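Local coordinates for protein thiamin pyrophosphokinase (Saccharomyces cerevisiae, PDB 1IG0) that catalyses the transfer of pyrophosphate from ATP to thiamine, giving thiamine diphosphate and AMP, and is the only yeast enzyme that makes this cofactor, at residues K231-L236 / F297-D302; L254-A259 / D303-V308; T235-D240 / N288-D293. All coordinates share one frame; numbering follows the deposited sequence.

Interaction 1: residues K231-L236 / F297-D302; sequences KKNGTL and FIDTKD
T235 and I298 face each other as an antiparallel hydrogen-bonded pair, T235 N giving its hydrogen to I298 O at 2.9 Å and I298 N giving its own to T235 O at 3.0 Å. One step on, L236 and F297 form a non-hydrogen-bonded pair; their side chains cross at about a right angle, with L236 CD1 against F297 CB. CG of F297 is anti to the backbone N (chi1 179°), and from there the ring reaches G234, just before the opposite strand, CE1 lying 3.6 Å from G234 CA. A side chain on G234 would run into that ring, and the backbone angles of G234 would also press it against the carbonyl oxygen of N233. At G234 the direct pairing is interrupted, and water 1 joins the two backbones: it donates to K231 O and I298 O and accepts from G234 N and T300 N. Four bonds thus grip this one water where regular strand pairing stops. One more direct bond follows, N233 N to T300 O at 2.7 Å, almost straight. The strands are 235-238 and 295-300, neighbours in the smaller mixed sheet of the thiamine-binding part of the enzyme, with 23-26 flanking the first and 260-266 the second. CB of K232 packs on the carbonyl oxygens of T300 and K301; D299 OD1 comes 3.2 Å from N233 CA. Two hydroxyls bond to backbone carbonyls within their own segments: T235 OG1 donates to K231 O, so that carbonyl holds both the threonine and the water, and T300 OG1 donates to D302 O at 2.8 Å, from above the carbonyl plane. Further out, R22 bonds K232 O, and T260 bonds the carboxylate of D302.

Interaction 2: residues L254-A259 / D303-V308; sequences LPIGEA and DIILNV
At the end of strand 248-254, where it leaves the large mixed sheet, L254 makes an antiparallel hydrogen-bonded pair with I305 of strand 304-310. L254 N donates to I305 O at 2.7 Å, nearly along the C=O axis, and I305 N returns a bond to L254 O at 3.0 Å. The leucine side chain reaches N307: its CG is beside the backbone N (chi1 -37°), and CD1 comes to 3.6 Å from N307 ND2, the two side chains crossing at about a right angle. An alanine here would probably leave a gap beside the amide of N307, which would be freer to turn. On the same face of the sheet I256 CD1 meets I305 CB at 4.2 Å, again crosswise. F196 of the second subunit packs on both L254 and I256, so the pair lies at the dimer interface. Further along, water 2 donates to E258 O and D303 O and spans the widening gap. A weak bond from I256 N to L254 O closes the turn that takes the chain out of strand 248-254 and its mixed sheet, an inverse gamma turn centred on P255.

Interaction 3: residues T235-D240 / N288-D293; sequences TLIEYD and NRFVGD
Y239 and F290 set their rings nearly parallel but slid apart: the planes are at 23°, the centroids 5.0 Å apart, and there is little overlap. Only the near rim of the tyrosine comes over the phenylalanine, CE2 standing 3.7 Å above one face of the F290 ring, offset toward its rim. The phenol oxygen goes past that ring and meets its stem, Y239 OH lying 3.4 Å from F290 CB. CG of Y239 sits between its backbone N and carbonyl carbon (chi1 46°), which brings it toward 288-293. The hydroxyl donates to G292 O at 2.6 Å, a short bond that leaves the carbonyl at a clear bend, 122° at the oxygen, and G292 O lies in the plane of the tyrosine ring, at its edge. D293 O comes to the same edge, 3.6 Å from Y239 CE1. One rim of the phenol is therefore lined by two backbone carbonyls, and the bond to G292 O is likely to limit how the ring can turn. The rings lie where the two sheets of the beta sandwich meet, Y239 following strand 235-238 of the smaller one and F290 coming just after the short, weakly bonded strand 288-289, the outermost of the larger sheet in this chain. I237 adds an aliphatic contact from its own strand, CG2 reaching F290 CZ at 4.3 Å. I248 and C251 of strand 248-254 also touch F290, and N288, two residues before it, contacts the bound thiamine.

Overall arrangement
Along the chain come 231-236 and 235-240, then 254-259, then 288-293, 297-302 and 303-308. Interactions 1 and 3 share T235 and L236 of strand 235-238 in the smaller sheet, their centres 13 Å apart, whereas interaction 2 belongs to the larger sheet, 11 Å from interaction 1 and 17 Å from interaction 3. Between the sheets, I298 CD1 and I237 CD1 pack on each other and both meet L306, while V308 meets F290. K231 NZ makes a salt bridge to D303 OD2, and the backbone N of K232 probably bonds its OD1, where 295-300 passes into 304-310. Interactions 1 and 2 tie strands within their own sheets; interaction 3 spans the sandwich, which carries part of the thiamine pocket.

Interaction 1: residues K231-L236 / F297-D302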
ATOM      1  N   LYS B 231     -12.862   6.182  13.305  1.00 23.30           N
ATOM      2  CA  LYS B 231     -14.313   6.042  13.289  1.00 24.83           C
ATOM      3  C   LYS B 231     -14.987   7.330  12.823  1.00 24.63           C
ATOM      4  O   LYS B 231     -14.505   8.436  13.074  1.00 23.62           O
ATOM      5  CB  LYS B 231     -14.828   5.661  14.679  1.00 26.84           C
ATOM      6  CG  LYS B 231     -14.420   4.267  15.159  1.00 29.50           C
ATOM      7  CD  LYS B 231     -15.456   3.194  14.824  1.00 32.01           C
ATOM      8  CE  LYS B 231     -15.234   2.528  13.467  1.00 33.33           C
ATOM      9  NZ  LYS B 231     -16.296   1.511  13.160  1.00 33.55           N
ATOM     10  N   LYS B 232     -16.112   7.165  12.142  1.00 24.73           N
ATOM     11  CA  LYS B 232     -16.897   8.269  11.605  1.00 25.19           C
ATOM     12  C   LYS B 232     -17.518   9.155  12.683  1.00 25.03           C
ATOM     13  O   LYS B 232     -17.528   8.808  13.861  1.00 24.90           O
ATOM     14  CB  LYS B 232     -18.022   7.699  10.743  1.00 24.93           C
ATOM     15  CG  LYS B 232     -18.916   6.747  11.532  1.00 25.91           C
ATOM     16  CD  LYS B 232     -20.042   6.157  10.703  1.00 26.99           C
ATOM     17  CE  LYS B 232     -20.879   5.219  11.562  1.00 28.57           C
ATOM     18  NZ  LYS B 232     -22.038   4.647  10.829  1.00 29.32           N
ATOM     19  N   ASN B 233     -18.031  10.303  12.250  1.00 25.75           N
ATOM     20  CA  ASN B 233     -18.722  11.252  13.117  1.00 26.46           C
ATOM     21  C   ASN B 233     -17.939  12.002  14.194  1.00 26.31           C
ATOM     22  O   ASN B 233     -18.529  12.498  15.155  1.00 27.01           O
ATOM     23  CB  ASN B 233     -19.921  10.549  13.752  1.00 28.37           C
ATOM     24  CG  ASN B 233     -20.937  10.098  12.721  1.00 28.52           C
ATOM     25  OD1 ASN B 233     -21.704   9.168  12.962  1.00 31.78           O
ATOM     26  ND2 ASN B 233     -20.955  10.762  11.568  1.00 29.74           N
ATOM     27  N   GLY B 234     -16.623  12.094  14.045  1.00 25.89           N
ATOM     28  CA  GLY B 234     -15.847  12.842  15.018  1.00 25.29           C
ATOM     29  C   GLY B 234     -14.925  12.072  15.938  1.00 25.16           C
ATOM     30  O   GLY B 234     -15.370  11.467  16.911  1.00 25.51           O
ATOM     31  N   THR B 235     -13.631  12.110  15.632  1.00 24.37           N
ATOM     32  CA  THR B 235     -12.620  11.434  16.435  1.00 23.33           C
ATOM     33  C   THR B 235     -11.535  12.436  16.798  1.00 24.12           C
ATOM     34  O   THR B 235     -11.006  13.132  15.930  1.00 22.86           O
ATOM     35  CB  THR B 235     -11.967  10.262  15.668  1.00 23.82           C
ATOM     36  OG1 THR B 235     -12.926   9.215  15.477  1.00 23.07           O
ATOM     37  CG2 THR B 235     -10.782   9.713  16.444  1.00 24.33           C
ATOM     38  N   LEU B 236     -11.213  12.512  18.084  1.00 23.33           N
ATOM     39  CA  LEU B 236     -10.185  13.429  18.548  1.00 24.81           C
ATOM     40  C   LEU B 236      -8.882  12.682  18.793  1.00 24.83           C
ATOM     41  O   LEU B 236      -8.806  11.816  19.666  1.00 24.91           O
ATOM     42  CB  LEU B 236     -10.626  14.120  19.842  1.00 24.27           C
ATOM     43  CG  LEU B 236      -9.637  15.143  20.412  1.00 25.03           C
ATOM     44  CD1 LEU B 236      -9.581  16.361  19.501  1.00 25.15           C
ATOM     45  CD2 LEU B 236     -10.062  15.546  21.814  1.00 25.48           C
ATOM     46  N   PHE B 297      -8.720  17.091  15.405  1.00 21.42           N
ATOM     47  CA  PHE B 297     -10.079  16.575  15.287  1.00 20.82           C
ATOM     48  C   PHE B 297     -10.417  16.253  13.839  1.00 20.44           C
ATOM     49  O   PHE B 297     -10.218  17.078  12.948  1.00 20.04           O
ATOM     50  CB  PHE B 297     -11.074  17.607  15.828  1.00 21.38           C
ATOM     51  CG  PHE B 297     -12.514  17.179  15.734  1.00 22.54           C
ATOM     52  CD1 PHE B 297     -12.998  16.129  16.511  1.00 22.76           C
ATOM     53  CD2 PHE B 297     -13.389  17.838  14.874  1.00 23.37           C
ATOM     54  CE1 PHE B 297     -14.338  15.744  16.437  1.00 23.83           C
ATOM     55  CE2 PHE B 297     -14.730  17.463  14.790  1.00 23.44           C
ATOM     56  CZ  PHE B 297     -15.206  16.415  15.572  1.00 23.05           C
ATOM     57  N   ILE B 298     -10.922  15.045  13.609  1.00 19.98           N
ATOM     58  CA  ILE B 298     -11.305  14.617  12.269  1.00 20.11           C
ATOM     59  C   ILE B 298     -12.717  14.047  12.304  1.00 20.67           C
ATOM     60  O   ILE B 298     -12.991  13.088  13.024  1.00 21.38           O
ATOM     61  CB  ILE B 298     -10.337  13.546  11.721  1.00 20.35           C
ATOM     62  CG1 ILE B 298      -8.938  14.149  11.572  1.00 19.11           C
ATOM     63  CG2 ILE B 298     -10.834  13.031  10.370  1.00 20.12           C
ATOM     64  CD1 ILE B 298      -7.869  13.154  11.171  1.00 20.53           C
ATOM     65  N   ASP B 299     -13.609  14.649  11.523  1.00 20.38           N
ATOM     66  CA  ASP B 299     -15.000  14.222  11.468  1.00 20.76           C
ATOM     67  C   ASP B 299     -15.376  13.800  10.052  1.00 21.09           C
ATOM     68  O   ASP B 299     -15.535  14.641   9.165  1.00 20.86           O
ATOM     69  CB  ASP B 299     -15.910  15.365  11.926  1.00 21.78           C
ATOM     70  CG  ASP B 299     -17.373  14.964  11.988  1.00 22.43           C
ATOM     71  OD1 ASP B 299     -17.699  13.824  11.600  1.00 22.93           O
ATOM     72  OD2 ASP B 299     -18.198  15.792  12.428  1.00 23.80           O
ATOM     73  N   THR B 300     -15.510  12.495   9.847  1.00 21.20           N
ATOM     74  CA  THR B 300     -15.873  11.957   8.542  1.00 21.00           C
ATOM     75  C   THR B 300     -17.243  11.290   8.589  1.00 21.48           C
ATOM     76  O   THR B 300     -17.691  10.843   9.644  1.00 21.60           O
ATOM     77  CB  THR B 300     -14.835  10.929   8.049  1.00 21.25           C
ATOM     78  OG1 THR B 300     -14.650   9.914   9.046  1.00 21.59           O
ATOM     79  CG2 THR B 300     -13.508  11.614   7.759  1.00 21.42           C
ATOM     80  N   LYS B 301     -17.899  11.230   7.434  1.00 23.11           N
ATOM     81  CA  LYS B 301     -19.224  10.626   7.314  1.00 24.42           C
ATOM     82  C   LYS B 301     -19.149   9.114   7.513  1.00 24.11           C
ATOM     83  O   LYS B 301     -20.050   8.505   8.091  1.00 23.74           O
ATOM     84  CB  LYS B 301     -19.806  10.938   5.935  1.00 26.25           C
ATOM     85  CG  LYS B 301     -21.284  10.634   5.787  1.00 30.24           C
ATOM     86  CD  LYS B 301     -21.726  10.869   4.353  1.00 32.26           C
ATOM     87  CE  LYS B 301     -23.228  11.042   4.256  1.00 34.97           C
ATOM     88  NZ  LYS B 301     -23.668  12.269   4.974  1.00 36.59           N
ATOM     89  N   ASP B 302     -18.071   8.516   7.018  1.00 23.55           N
ATOM     90  CA  ASP B 302     -17.851   7.080   7.143  1.00 22.80           C
ATOM     91  C   ASP B 302     -16.437   6.858   7.666  1.00 22.42           C
ATOM     92  O   ASP B 302     -15.599   7.756   7.584  1.00 21.44           O
ATOM     93  CB  ASP B 302     -18.003   6.389   5.785  1.00 22.69           C
ATOM     94  CG  ASP B 302     -19.307   6.738   5.091  1.00 23.88           C
ATOM     95  OD1 ASP B 302     -19.333   7.723   4.327  1.00 25.21           O
ATOM     96  OD2 ASP B 302     -20.311   6.031   5.320  1.00 25.00           O
TER
HETATM   97  O   HOH W   1     -14.794  11.098  12.253  1.00 21.92           O

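Interaction 2: residues L254-A259 / D303-V308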
ATOM      1  N   LEU B 254      -6.976   8.659   4.393  1.00 17.61           N
ATOM      2  CA  LEU B 254      -7.143   7.743   3.272  1.00 16.98           C
ATOM      3  C   LEU B 254      -8.466   6.991   3.184  1.00 17.41           C
ATOM      4  O   LEU B 254      -8.720   6.076   3.968  1.00 16.54           O
ATOM      5  CB  LEU B 254      -5.995   6.735   3.309  1.00 17.14           C
ATOM      6  CG  LEU B 254      -4.662   7.352   3.754  1.00 17.00           C
ATOM      7  CD1 LEU B 254      -3.637   6.256   4.008  1.00 17.88           C
ATOM      8  CD2 LEU B 254      -4.164   8.331   2.695  1.00 16.79           C
ATOM      9  N   PRO B 255      -9.321   7.361   2.215  1.00 17.56           N
ATOM     10  CA  PRO B 255     -10.618   6.706   2.027  1.00 17.79           C
ATOM     11  C   PRO B 255     -10.443   5.459   1.162  1.00 19.50           C
ATOM     12  O   PRO B 255     -11.032   5.343   0.087  1.00 19.12           O
ATOM     13  CB  PRO B 255     -11.440   7.785   1.337  1.00 17.78           C
ATOM     14  CG  PRO B 255     -10.425   8.415   0.434  1.00 16.65           C
ATOM     15  CD  PRO B 255      -9.217   8.557   1.356  1.00 18.00           C
ATOM     16  N   ILE B 256      -9.619   4.536   1.641  1.00 19.52           N
ATOM     17  CA  ILE B 256      -9.342   3.302   0.921  1.00 22.35           C
ATOM     18  C   ILE B 256     -10.563   2.388   0.928  1.00 23.66           C
ATOM     19  O   ILE B 256     -11.120   2.095   1.981  1.00 24.98           O
ATOM     20  CB  ILE B 256      -8.151   2.555   1.561  1.00 21.21           C
ATOM     21  CG1 ILE B 256      -6.989   3.525   1.786  1.00 20.30           C
ATOM     22  CG2 ILE B 256      -7.707   1.402   0.664  1.00 22.23           C
ATOM     23  CD1 ILE B 256      -5.817   2.918   2.544  1.00 19.78           C
ATOM     24  N   GLY B 257     -10.987   1.950  -0.251  1.00 25.93           N
ATOM     25  CA  GLY B 257     -12.134   1.061  -0.325  1.00 27.66           C
ATOM     26  C   GLY B 257     -13.484   1.714  -0.555  1.00 27.46           C
ATOM     27  O   GLY B 257     -14.366   1.115  -1.173  1.00 28.85           O
ATOM     28  N   GLU B 258     -13.666   2.932  -0.058  1.00 27.95           N
ATOM     29  CA  GLU B 258     -14.936   3.618  -0.251  1.00 27.39           C
ATOM     30  C   GLU B 258     -14.827   5.125  -0.042  1.00 26.94           C
ATOM     31  O   GLU B 258     -14.230   5.590   0.928  1.00 27.25           O
ATOM     32  CB  GLU B 258     -16.003   3.012   0.676  1.00 27.51           C
ATOM     33  CG  GLU B 258     -16.415   3.851   1.879  1.00 28.85           C
ATOM     34  CD  GLU B 258     -17.502   3.176   2.703  1.00 29.38           C
ATOM     35  OE1 GLU B 258     -18.393   2.539   2.103  1.00 30.09           O
ATOM     36  OE2 GLU B 258     -17.474   3.285   3.947  1.00 30.32           O
ATOM     37  N   ALA B 259     -15.398   5.882  -0.974  1.00 26.10           N
ATOM     38  CA  ALA B 259     -15.380   7.335  -0.902  1.00 25.64           C
ATOM     39  C   ALA B 259     -16.251   7.787   0.258  1.00 25.45           C
ATOM     40  O   ALA B 259     -17.136   7.057   0.703  1.00 26.08           O
ATOM     41  CB  ALA B 259     -15.901   7.926  -2.200  1.00 25.55           C
ATOM     42  N   ASP B 303     -16.169   5.672   8.203  1.00 21.90           N
ATOM     43  CA  ASP B 303     -14.838   5.374   8.722  1.00 21.29           C
ATOM     44  C   ASP B 303     -13.804   5.561   7.621  1.00 20.47           C
ATOM     45  O   ASP B 303     -14.082   5.311   6.448  1.00 19.76           O
ATOM     46  CB  ASP B 303     -14.744   3.929   9.228  1.00 22.32           C
ATOM     47  CG  ASP B 303     -15.714   3.631  10.353  1.00 24.85           C
ATOM     48  OD1 ASP B 303     -16.163   4.579  11.030  1.00 24.88           O
ATOM     49  OD2 ASP B 303     -16.010   2.436  10.569  1.00 26.40           O
ATOM     50  N   ILE B 304     -12.613   6.009   8.000  1.00 19.50           N
ATOM     51  CA  ILE B 304     -11.535   6.189   7.039  1.00 20.00           C
ATOM     52  C   ILE B 304     -10.241   5.678   7.654  1.00 19.01           C
ATOM     53  O   ILE B 304     -10.163   5.461   8.863  1.00 19.46           O
ATOM     54  CB  ILE B 304     -11.329   7.671   6.651  1.00 20.64           C
ATOM     55  CG1 ILE B 304     -10.814   8.464   7.853  1.00 21.76           C
ATOM     56  CG2 ILE B 304     -12.630   8.260   6.129  1.00 22.84           C
ATOM     57  CD1 ILE B 304     -10.163   9.788   7.468  1.00 24.81           C
ATOM     58  N   ILE B 305      -9.229   5.482   6.817  1.00 18.90           N
ATOM     59  CA  ILE B 305      -7.936   5.016   7.292  1.00 18.76           C
ATOM     60  C   ILE B 305      -7.016   6.217   7.444  1.00 18.90           C
ATOM     61  O   ILE B 305      -7.000   7.107   6.596  1.00 18.05           O
ATOM     62  CB  ILE B 305      -7.286   4.032   6.299  1.00 18.70           C
ATOM     63  CG1 ILE B 305      -8.240   2.868   6.016  1.00 19.51           C
ATOM     64  CG2 ILE B 305      -5.966   3.521   6.865  1.00 19.91           C
ATOM     65  CD1 ILE B 305      -8.639   2.070   7.250  1.00 20.63           C
ATOM     66  N   LEU B 306      -6.258   6.242   8.533  1.00 18.65           N
ATOM     67  CA  LEU B 306      -5.329   7.330   8.785  1.00 19.62           C
ATOM     68  C   LEU B 306      -3.932   6.752   8.923  1.00 19.37           C
ATOM     69  O   LEU B 306      -3.737   5.712   9.556  1.00 18.93           O
ATOM     70  CB  LEU B 306      -5.700   8.065  10.075  1.00 20.74           C
ATOM     71  CG  LEU B 306      -4.845   9.274  10.450  1.00 23.40           C
ATOM     72  CD1 LEU B 306      -5.161  10.432   9.521  1.00 24.93           C
ATOM     73  CD2 LEU B 306      -5.123   9.665  11.885  1.00 24.09           C
ATOM     74  N   ASN B 307      -2.965   7.409   8.302  1.00 18.27           N
ATOM     75  CA  ASN B 307      -1.591   6.964   8.414  1.00 17.98           C
ATOM     76  C   ASN B 307      -0.858   8.122   9.067  1.00 18.08           C
ATOM     77  O   ASN B 307      -1.040   9.281   8.689  1.00 17.85           O
ATOM     78  CB  ASN B 307      -0.994   6.642   7.038  1.00 18.33           C
ATOM     79  CG  ASN B 307      -0.478   7.871   6.316  1.00 18.19           C
ATOM     80  OD1 ASN B 307       0.706   8.206   6.401  1.00 19.59           O
ATOM     81  ND2 ASN B 307      -1.364   8.552   5.603  1.00 14.28           N
ATOM     82  N   VAL B 308      -0.065   7.811  10.083  1.00 17.41           N
ATOM     83  CA  VAL B 308       0.693   8.831  10.783  1.00 18.47           C
ATOM     84  C   VAL B 308       2.160   8.475  10.666  1.00 18.73           C
ATOM     85  O   VAL B 308       2.605   7.448  11.181  1.00 18.45           O
ATOM     86  CB  VAL B 308       0.301   8.907  12.274  1.00 18.45           C
ATOM     87  CG1 VAL B 308       1.178   9.924  12.992  1.00 19.03           C
ATOM     88  CG2 VAL B 308      -1.168   9.289  12.403  1.00 18.65           C
TER
HETATM   89  O   HOH W   2     -13.043   4.961   3.604  1.00 33.62           O

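Interaction 3: residues T235-D240 / N288-D293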
ATOM      1  N   THR B 235     -13.631  12.110  15.632  1.00 24.37           N
ATOM      2  CA  THR B 235     -12.620  11.434  16.435  1.00 23.33           C
ATOM      3  C   THR B 235     -11.535  12.436  16.798  1.00 24.12           C
ATOM      4  O   THR B 235     -11.006  13.132  15.930  1.00 22.86           O
ATOM      5  CB  THR B 235     -11.967  10.262  15.668  1.00 23.82           C
ATOM      6  OG1 THR B 235     -12.926   9.215  15.477  1.00 23.07           O
ATOM      7  CG2 THR B 235     -10.782   9.713  16.444  1.00 24.33           C
ATOM      8  N   LEU B 236     -11.213  12.512  18.084  1.00 23.33           N
ATOM      9  CA  LEU B 236     -10.185  13.429  18.548  1.00 24.81           C
ATOM     10  C   LEU B 236      -8.882  12.682  18.793  1.00 24.83           C
ATOM     11  O   LEU B 236      -8.806  11.816  19.666  1.00 24.91           O
ATOM     12  CB  LEU B 236     -10.626  14.120  19.842  1.00 24.27           C
ATOM     13  CG  LEU B 236      -9.637  15.143  20.412  1.00 25.03           C
ATOM     14  CD1 LEU B 236      -9.581  16.361  19.501  1.00 25.15           C
ATOM     15  CD2 LEU B 236     -10.062  15.546  21.814  1.00 25.48           C
ATOM     16  N   ILE B 237      -7.864  13.015  18.008  1.00 24.51           N
ATOM     17  CA  ILE B 237      -6.553  12.396  18.148  1.00 24.41           C
ATOM     18  C   ILE B 237      -5.733  13.242  19.115  1.00 24.94           C
ATOM     19  O   ILE B 237      -5.530  14.436  18.891  1.00 24.90           O
ATOM     20  CB  ILE B 237      -5.826  12.327  16.792  1.00 25.04           C
ATOM     21  CG1 ILE B 237      -6.649  11.495  15.807  1.00 25.59           C
ATOM     22  CG2 ILE B 237      -4.436  11.733  16.975  1.00 24.96           C
ATOM     23  CD1 ILE B 237      -6.116  11.519  14.403  1.00 28.14           C
ATOM     24  N   GLU B 238      -5.269  12.623  20.194  1.00 24.83           N
ATOM     25  CA  GLU B 238      -4.486  13.336  21.194  1.00 25.61           C
ATOM     26  C   GLU B 238      -3.018  12.928  21.185  1.00 24.48           C
ATOM     27  O   GLU B 238      -2.674  11.796  20.844  1.00 24.77           O
ATOM     28  CB  GLU B 238      -5.083  13.099  22.584  1.00 27.23           C
ATOM     29  CG  GLU B 238      -6.523  13.563  22.715  1.00 31.60           C
ATOM     30  CD  GLU B 238      -7.048  13.432  24.130  1.00 34.28           C
ATOM     31  OE1 GLU B 238      -6.406  13.970  25.056  1.00 37.15           O
ATOM     32  OE2 GLU B 238      -8.105  12.796  24.318  1.00 35.84           O
ATOM     33  N   TYR B 239      -2.155  13.868  21.555  1.00 23.26           N
ATOM     34  CA  TYR B 239      -0.724  13.612  21.599  1.00 22.59           C
ATOM     35  C   TYR B 239       0.023  14.627  22.448  1.00 23.04           C
ATOM     36  O   TYR B 239      -0.336  15.804  22.496  1.00 22.39           O
ATOM     37  CB  TYR B 239      -0.144  13.597  20.179  1.00 21.69           C
ATOM     38  CG  TYR B 239      -0.611  14.736  19.296  1.00 21.29           C
ATOM     39  CD1 TYR B 239      -0.104  16.030  19.450  1.00 20.64           C
ATOM     40  CD2 TYR B 239      -1.573  14.521  18.309  1.00 21.05           C
ATOM     41  CE1 TYR B 239      -0.548  17.082  18.636  1.00 19.57           C
ATOM     42  CE2 TYR B 239      -2.023  15.561  17.493  1.00 20.28           C
ATOM     43  CZ  TYR B 239      -1.508  16.838  17.660  1.00 19.46           C
ATOM     44  OH  TYR B 239      -1.960  17.863  16.854  1.00 19.62           O
ATOM     45  N   ASP B 240       1.051  14.152  23.143  1.00 24.25           N
ATOM     46  CA  ASP B 240       1.877  15.025  23.959  1.00 25.14           C
ATOM     47  C   ASP B 240       2.744  15.803  22.977  1.00 24.80           C
ATOM     48  O   ASP B 240       3.340  15.221  22.069  1.00 24.68           O
ATOM     49  CB  ASP B 240       2.753  14.202  24.906  1.00 26.96           C
ATOM     50  CG  ASP B 240       3.887  15.012  25.500  1.00 28.72           C
ATOM     51  OD1 ASP B 240       5.047  14.799  25.090  1.00 30.17           O
ATOM     52  OD2 ASP B 240       3.618  15.866  26.370  1.00 30.85           O
ATOM     53  N   ASN B 288      -0.307  15.752   4.711  1.00 18.16           N
ATOM     54  CA  ASN B 288      -0.867  16.744   5.617  1.00 17.57           C
ATOM     55  C   ASN B 288      -0.017  16.597   6.876  1.00 18.42           C
ATOM     56  O   ASN B 288       0.926  15.802   6.896  1.00 18.40           O
ATOM     57  CB  ASN B 288      -2.330  16.429   5.936  1.00 17.53           C
ATOM     58  CG  ASN B 288      -3.141  17.676   6.265  1.00 17.76           C
ATOM     59  OD1 ASN B 288      -2.653  18.602   6.917  1.00 17.93           O
ATOM     60  ND2 ASN B 288      -4.394  17.696   5.826  1.00 17.15           N
ATOM     61  N   ARG B 289      -0.332  17.350   7.920  1.00 18.70           N
ATOM     62  CA  ARG B 289       0.430  17.252   9.158  1.00 19.64           C
ATOM     63  C   ARG B 289      -0.341  17.904  10.297  1.00 19.24           C
ATOM     64  O   ARG B 289      -1.163  18.791  10.073  1.00 18.74           O
ATOM     65  CB  ARG B 289       1.797  17.932   9.001  1.00 21.78           C
ATOM     66  CG  ARG B 289       1.750  19.449   9.107  1.00 26.77           C
ATOM     67  CD  ARG B 289       3.093  20.085   8.813  1.00 29.85           C
ATOM     68  NE  ARG B 289       3.422  20.015   7.395  1.00 34.53           N
ATOM     69  CZ  ARG B 289       3.792  21.059   6.663  1.00 32.10           C
ATOM     70  NH1 ARG B 289       3.880  22.263   7.213  1.00 33.24           N
ATOM     71  NH2 ARG B 289       4.078  20.895   5.379  1.00 32.47           N
ATOM     72  N   PHE B 290      -0.080  17.454  11.518  1.00 18.12           N
ATOM     73  CA  PHE B 290      -0.743  18.006  12.694  1.00 18.99           C
ATOM     74  C   PHE B 290      -0.187  19.394  13.015  1.00 18.85           C
ATOM     75  O   PHE B 290       1.022  19.615  12.953  1.00 19.81           O
ATOM     76  CB  PHE B 290      -0.512  17.102  13.910  1.00 19.21           C
ATOM     77  CG  PHE B 290      -1.084  15.718  13.772  1.00 19.54           C
ATOM     78  CD1 PHE B 290      -0.369  14.619  14.238  1.00 20.68           C
ATOM     79  CD2 PHE B 290      -2.343  15.511  13.214  1.00 20.18           C
ATOM     80  CE1 PHE B 290      -0.895  13.334  14.151  1.00 19.67           C
ATOM     81  CE2 PHE B 290      -2.879  14.227  13.123  1.00 20.54           C
ATOM     82  CZ  PHE B 290      -2.153  13.137  13.594  1.00 20.84           C
ATOM     83  N   VAL B 291      -1.070  20.328  13.353  1.00 18.99           N
ATOM     84  CA  VAL B 291      -0.646  21.673  13.726  1.00 18.85           C
ATOM     85  C   VAL B 291      -1.258  22.018  15.075  1.00 19.80           C
ATOM     86  O   VAL B 291      -0.873  22.996  15.714  1.00 20.95           O
ATOM     87  CB  VAL B 291      -1.066  22.734  12.683  1.00 18.08           C
ATOM     88  CG1 VAL B 291      -0.334  22.481  11.379  1.00 18.37           C
ATOM     89  CG2 VAL B 291      -2.574  22.711  12.476  1.00 17.49           C
ATOM     90  N   GLY B 292      -2.219  21.205  15.503  1.00 20.12           N
ATOM     91  CA  GLY B 292      -2.842  21.427  16.793  1.00 20.13           C
ATOM     92  C   GLY B 292      -1.796  21.170  17.859  1.00 20.23           C
ATOM     93  O   GLY B 292      -1.086  20.166  17.803  1.00 19.78           O
ATOM     94  N   ASP B 293      -1.685  22.081  18.821  1.00 20.85           N
ATOM     95  CA  ASP B 293      -0.710  21.952  19.900  1.00 22.05           C
ATOM     96  C   ASP B 293      -0.671  20.564  20.527  1.00 22.79           C
ATOM     97  O   ASP B 293       0.394  19.954  20.641  1.00 22.96           O
ATOM     98  CB  ASP B 293      -1.006  22.969  21.006  1.00 22.64           C
ATOM     99  CG  ASP B 293      -0.331  24.301  20.777  1.00 22.60           C
ATOM    100  OD1 ASP B 293      -0.626  25.243  21.543  1.00 23.22           O
ATOM    101  OD2 ASP B 293       0.498  24.408  19.848  1.00 24.16           O
TER